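Local coordinates for Lmo0135 protein (Listeria monocytogenes EGD-e, PDB 5ISU), which probably serves as the extracellular substrate-binding protein of an ABC transporter that takes up peptides, at residues L474-A484 with D494-E502. Residues are numbered along the deposited sequence; the frame is centred on the assembly and turned at random.
Sequences LDSRYGGQKAA and DLSKLYLTE
G479 and Y499 form a hydrogen-bonded antiparallel pair, Y478 and L500 the non-hydrogen-bonded pair beside it, and together they make a minimal two-stranded sheet at the chain's C-terminal end. G479 N gives to Y499 O at 2.8 Å, Y499 N returns to G479 O, and T501 N extends the ladder to R477 O at 2.9 Å. At the end of the short helix 481-484, A484 O accepts from D494 N.

The two faces of so small a sheet are finished differently. On one, L500 CD1 sits over the Y478 ring, 3.8 Å from its centroid and 15° off the normal, a CH-pi contact. With CG anti to the backbone N (chi1 180°), L500 also runs alongside R477, its CD1 over one face of the guanidinium, while R477 NE makes a salt bridge with D475 OD2 whose hydrogen bond is weak. On the other, Y499 takes chi1 57°, which swings its ring back across the glycines, directly onto the backbone of G479: G479 CA makes a CH-pi contact over the Y499 ring, 3.8 Å from its centroid, and G480 N comes obliquely to Y499 CE2 at 3.3 Å. L498 CD2 reaches A484 CB at 3.8 Å, and K497 CB rests against A483 CB.

Y478 OH is hydrogen-bonded to S19 O, and L498 packs on L20 of strand 19-24; K497 NZ forms a salt bridge with D201 OD2. Backbone bonds thus set the register, one CH-pi contact lies on each face, L498 and K497 pack on the helix, and the polar ends of Y478 and K497 tie the two segments to strand 19-24 and to D201 of the solute-binding fold.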
loop_
_atom_site.group_PDB
_atom_site.type_symbol
_atom_site.label_atom_id
_atom_site.label_comp_id
_atom_site.label_asym_id
_atom_site.label_seq_id
_atom_site.Cartn_x
_atom_site.Cartn_y
_atom_site.Cartn_z
ATOM N N LEU A 474 16.268 -14.048 1.110
ATOM C CA LEU A 474 17.314 -13.658 0.162
ATOM C C LEU A 474 18.496 -14.622 0.260
ATOM O O LEU A 474 19.089 -14.741 1.319
ATOM C CB LEU A 474 17.822 -12.241 0.475
ATOM C CG LEU A 474 19.013 -11.759 -0.369
ATOM C CD1 LEU A 474 18.594 -11.742 -1.826
ATOM C CD2 LEU A 474 19.554 -10.382 0.030
ATOM N N ASP A 475 18.849 -15.255 -0.859
ATOM C CA ASP A 475 19.987 -16.185 -0.951
ATOM C C ASP A 475 21.208 -15.545 -0.231
ATOM O O ASP A 475 21.607 -14.394 -0.532
ATOM C CB ASP A 475 20.228 -16.518 -2.435
ATOM C CG ASP A 475 21.447 -17.399 -2.690
ATOM O OD1 ASP A 475 22.342 -17.548 -1.820
ATOM O OD2 ASP A 475 21.542 -17.907 -3.832
ATOM N N SER A 476 21.763 -16.292 0.730
ATOM C CA SER A 476 22.877 -15.823 1.571
ATOM C C SER A 476 24.121 -15.378 0.839
ATOM O O SER A 476 24.923 -14.670 1.413
ATOM C CB SER A 476 23.241 -16.846 2.662
ATOM O OG SER A 476 22.259 -16.820 3.681
ATOM N N ARG A 477 24.277 -15.769 -0.417
ATOM C CA ARG A 477 25.411 -15.317 -1.217
ATOM C C ARG A 477 25.282 -13.826 -1.635
ATOM O O ARG A 477 26.243 -13.248 -2.150
ATOM C CB ARG A 477 25.540 -16.162 -2.485
ATOM C CG ARG A 477 25.665 -17.671 -2.268
ATOM C CD ARG A 477 25.770 -18.406 -3.595
ATOM N NE ARG A 477 24.697 -18.019 -4.509
ATOM C CZ ARG A 477 24.612 -18.372 -5.792
ATOM N NH1 ARG A 477 25.531 -19.160 -6.349
ATOM N NH2 ARG A 477 23.590 -17.928 -6.527
ATOM N N TYR A 478 24.115 -13.208 -1.412
ATOM C CA TYR A 478 23.891 -11.813 -1.812
ATOM C C TYR A 478 23.981 -10.835 -0.641
ATOM O O TYR A 478 23.364 -11.040 0.399
ATOM C CB TYR A 478 22.519 -11.652 -2.503
ATOM C CG TYR A 478 22.412 -12.360 -3.835
ATOM C CD1 TYR A 478 22.126 -13.711 -3.898
ATOM C CD2 TYR A 478 22.590 -11.669 -5.038
ATOM C CE1 TYR A 478 22.033 -14.372 -5.111
ATOM C CE2 TYR A 478 22.485 -12.313 -6.263
ATOM C CZ TYR A 478 22.206 -13.675 -6.294
ATOM O OH TYR A 478 22.120 -14.354 -7.491
ATOM N N GLY A 479 24.753 -9.770 -0.813
ATOM C CA GLY A 479 24.875 -8.750 0.213
ATOM C C GLY A 479 24.177 -7.474 -0.226
ATOM O O GLY A 479 23.599 -7.404 -1.326
ATOM N N GLY A 480 24.216 -6.480 0.661
ATOM C CA GLY A 480 23.664 -5.148 0.406
ATOM C C GLY A 480 22.193 -4.925 0.663
ATOM O O GLY A 480 21.638 -3.933 0.200
ATOM N N GLN A 481 21.555 -5.819 1.413
ATOM C CA GLN A 481 20.124 -5.692 1.700
ATOM C C GLN A 481 19.784 -4.410 2.483
ATOM O O GLN A 481 18.718 -3.821 2.281
ATOM C CB GLN A 481 19.602 -6.931 2.439
ATOM C CG GLN A 481 20.144 -7.123 3.856
ATOM C CD GLN A 481 19.848 -8.510 4.434
ATOM O OE1 GLN A 481 20.137 -9.542 3.811
ATOM N NE2 GLN A 481 19.324 -8.541 5.660
ATOM N N LYS A 482 20.694 -3.975 3.357
ATOM C CA LYS A 482 20.491 -2.768 4.176
ATOM C C LYS A 482 20.353 -1.546 3.240
ATOM O O LYS A 482 19.382 -0.807 3.289
ATOM C CB LYS A 482 21.682 -2.587 5.137
ATOM C CG LYS A 482 21.322 -2.116 6.542
ATOM C CD LYS A 482 22.542 -2.213 7.470
ATOM C CE LYS A 482 22.160 -2.512 8.921
ATOM N NZ LYS A 482 21.213 -1.537 9.534
ATOM N N ALA A 483 21.314 -1.429 2.338
ATOM C CA ALA A 483 21.387 -0.355 1.378
ATOM C C ALA A 483 20.265 -0.417 0.340
ATOM O O ALA A 483 19.785 0.623 -0.104
ATOM C CB ALA A 483 22.754 -0.360 0.691
ATOM N N ALA A 484 19.833 -1.618 -0.038
ATOM C CA ALA A 484 18.752 -1.740 -1.019
ATOM C C ALA A 484 17.387 -1.339 -0.427
ATOM O O ALA A 484 16.448 -1.039 -1.169
ATOM C CB ALA A 484 18.712 -3.138 -1.592
ATOM N N ASP A 494 15.673 -0.212 -4.005
ATOM C CA ASP A 494 16.636 -0.114 -5.072
ATOM C C ASP A 494 17.542 -1.358 -5.139
ATOM O O ASP A 494 18.468 -1.530 -4.343
ATOM C CB ASP A 494 17.472 1.155 -4.860
ATOM C CG ASP A 494 18.360 1.501 -6.059
ATOM O OD1 ASP A 494 18.515 0.673 -6.984
ATOM O OD2 ASP A 494 18.911 2.625 -6.080
ATOM N N LEU A 495 17.275 -2.184 -6.143
ATOM C CA LEU A 495 18.000 -3.422 -6.375
ATOM C C LEU A 495 19.446 -3.240 -6.850
ATOM O O LEU A 495 20.200 -4.209 -6.851
ATOM C CB LEU A 495 17.237 -4.268 -7.407
ATOM C CG LEU A 495 15.863 -4.825 -7.011
ATOM C CD1 LEU A 495 15.112 -5.369 -8.213
ATOM C CD2 LEU A 495 16.035 -5.913 -5.975
ATOM N N SER A 496 19.816 -2.025 -7.278
ATOM C CA SER A 496 21.175 -1.749 -7.761
ATOM C C SER A 496 22.207 -1.819 -6.641
ATOM O O SER A 496 23.414 -1.894 -6.925
ATOM C CB SER A 496 21.260 -0.363 -8.429
ATOM O OG SER A 496 21.065 0.673 -7.483
ATOM N N LYS A 497 21.739 -1.771 -5.385
ATOM C CA LYS A 497 22.609 -1.906 -4.207
ATOM C C LYS A 497 22.932 -3.365 -3.827
ATOM O O LYS A 497 23.870 -3.608 -3.043
ATOM C CB LYS A 497 22.010 -1.186 -2.997
ATOM C CG LYS A 497 21.653 0.284 -3.246
ATOM C CD LYS A 497 22.783 1.085 -3.884
ATOM C CE LYS A 497 22.329 2.508 -4.181
ATOM N NZ LYS A 497 23.362 3.234 -4.963
ATOM N N LEU A 498 22.179 -4.333 -4.353
ATOM C CA LEU A 498 22.468 -5.753 -4.032
ATOM C C LEU A 498 23.706 -6.201 -4.789
ATOM O O LEU A 498 24.009 -5.672 -5.854
ATOM C CB LEU A 498 21.286 -6.671 -4.370
ATOM C CG LEU A 498 19.977 -6.426 -3.609
ATOM C CD1 LEU A 498 18.909 -7.394 -4.089
ATOM C CD2 LEU A 498 20.174 -6.557 -2.106
ATOM N N TYR A 499 24.440 -7.162 -4.241
ATOM C CA TYR A 499 25.648 -7.644 -4.912
ATOM C C TYR A 499 25.872 -9.102 -4.621
ATOM O O TYR A 499 25.497 -9.586 -3.558
ATOM C CB TYR A 499 26.876 -6.797 -4.525
ATOM C CG TYR A 499 27.171 -6.724 -3.034
ATOM C CD1 TYR A 499 27.912 -7.726 -2.398
ATOM C CD2 TYR A 499 26.746 -5.639 -2.263
ATOM C CE1 TYR A 499 28.182 -7.665 -1.034
ATOM C CE2 TYR A 499 27.021 -5.568 -0.901
ATOM C CZ TYR A 499 27.741 -6.583 -0.300
ATOM O OH TYR A 499 28.019 -6.525 1.036
ATOM N N LEU A 500 26.480 -9.806 -5.570
ATOM C CA LEU A 500 26.736 -11.239 -5.419
ATOM C C LEU A 500 28.155 -11.481 -4.957
ATOM O O LEU A 500 29.097 -11.019 -5.591
ATOM C CB LEU A 500 26.521 -11.960 -6.752
ATOM C CG LEU A 500 26.752 -13.471 -6.787
ATOM C CD1 LEU A 500 25.812 -14.201 -5.845
ATOM C CD2 LEU A 500 26.575 -13.981 -8.205
ATOM N N THR A 501 28.291 -12.208 -3.853
ATOM C CA THR A 501 29.580 -12.609 -3.297
ATOM C C THR A 501 29.830 -14.062 -3.716
ATOM O O THR A 501 29.358 -14.992 -3.057
ATOM C CB THR A 501 29.562 -12.527 -1.754
ATOM O OG1 THR A 501 29.258 -11.191 -1.349
ATOM C CG2 THR A 501 30.905 -12.948 -1.157
ATOM N N GLU A 502 30.543 -14.259 -4.824
ATOM C CA GLU A 502 30.862 -15.620 -5.294
ATOM C C GLU A 502 32.257 -16.031 -4.814
ATOM O O GLU A 502 32.679 -17.178 -4.981
ATOM C CB GLU A 502 30.762 -15.737 -6.823
ATOM C CG GLU A 502 31.637 -14.758 -7.608
ATOM C CD GLU A 502 31.648 -15.026 -9.109
ATOM O OE1 GLU A 502 31.589 -14.044 -9.885
ATOM O OE2 GLU A 502 31.701 -16.210 -9.518
ATOM O OXT GLU A 502 32.998 -15.225 -4.241
#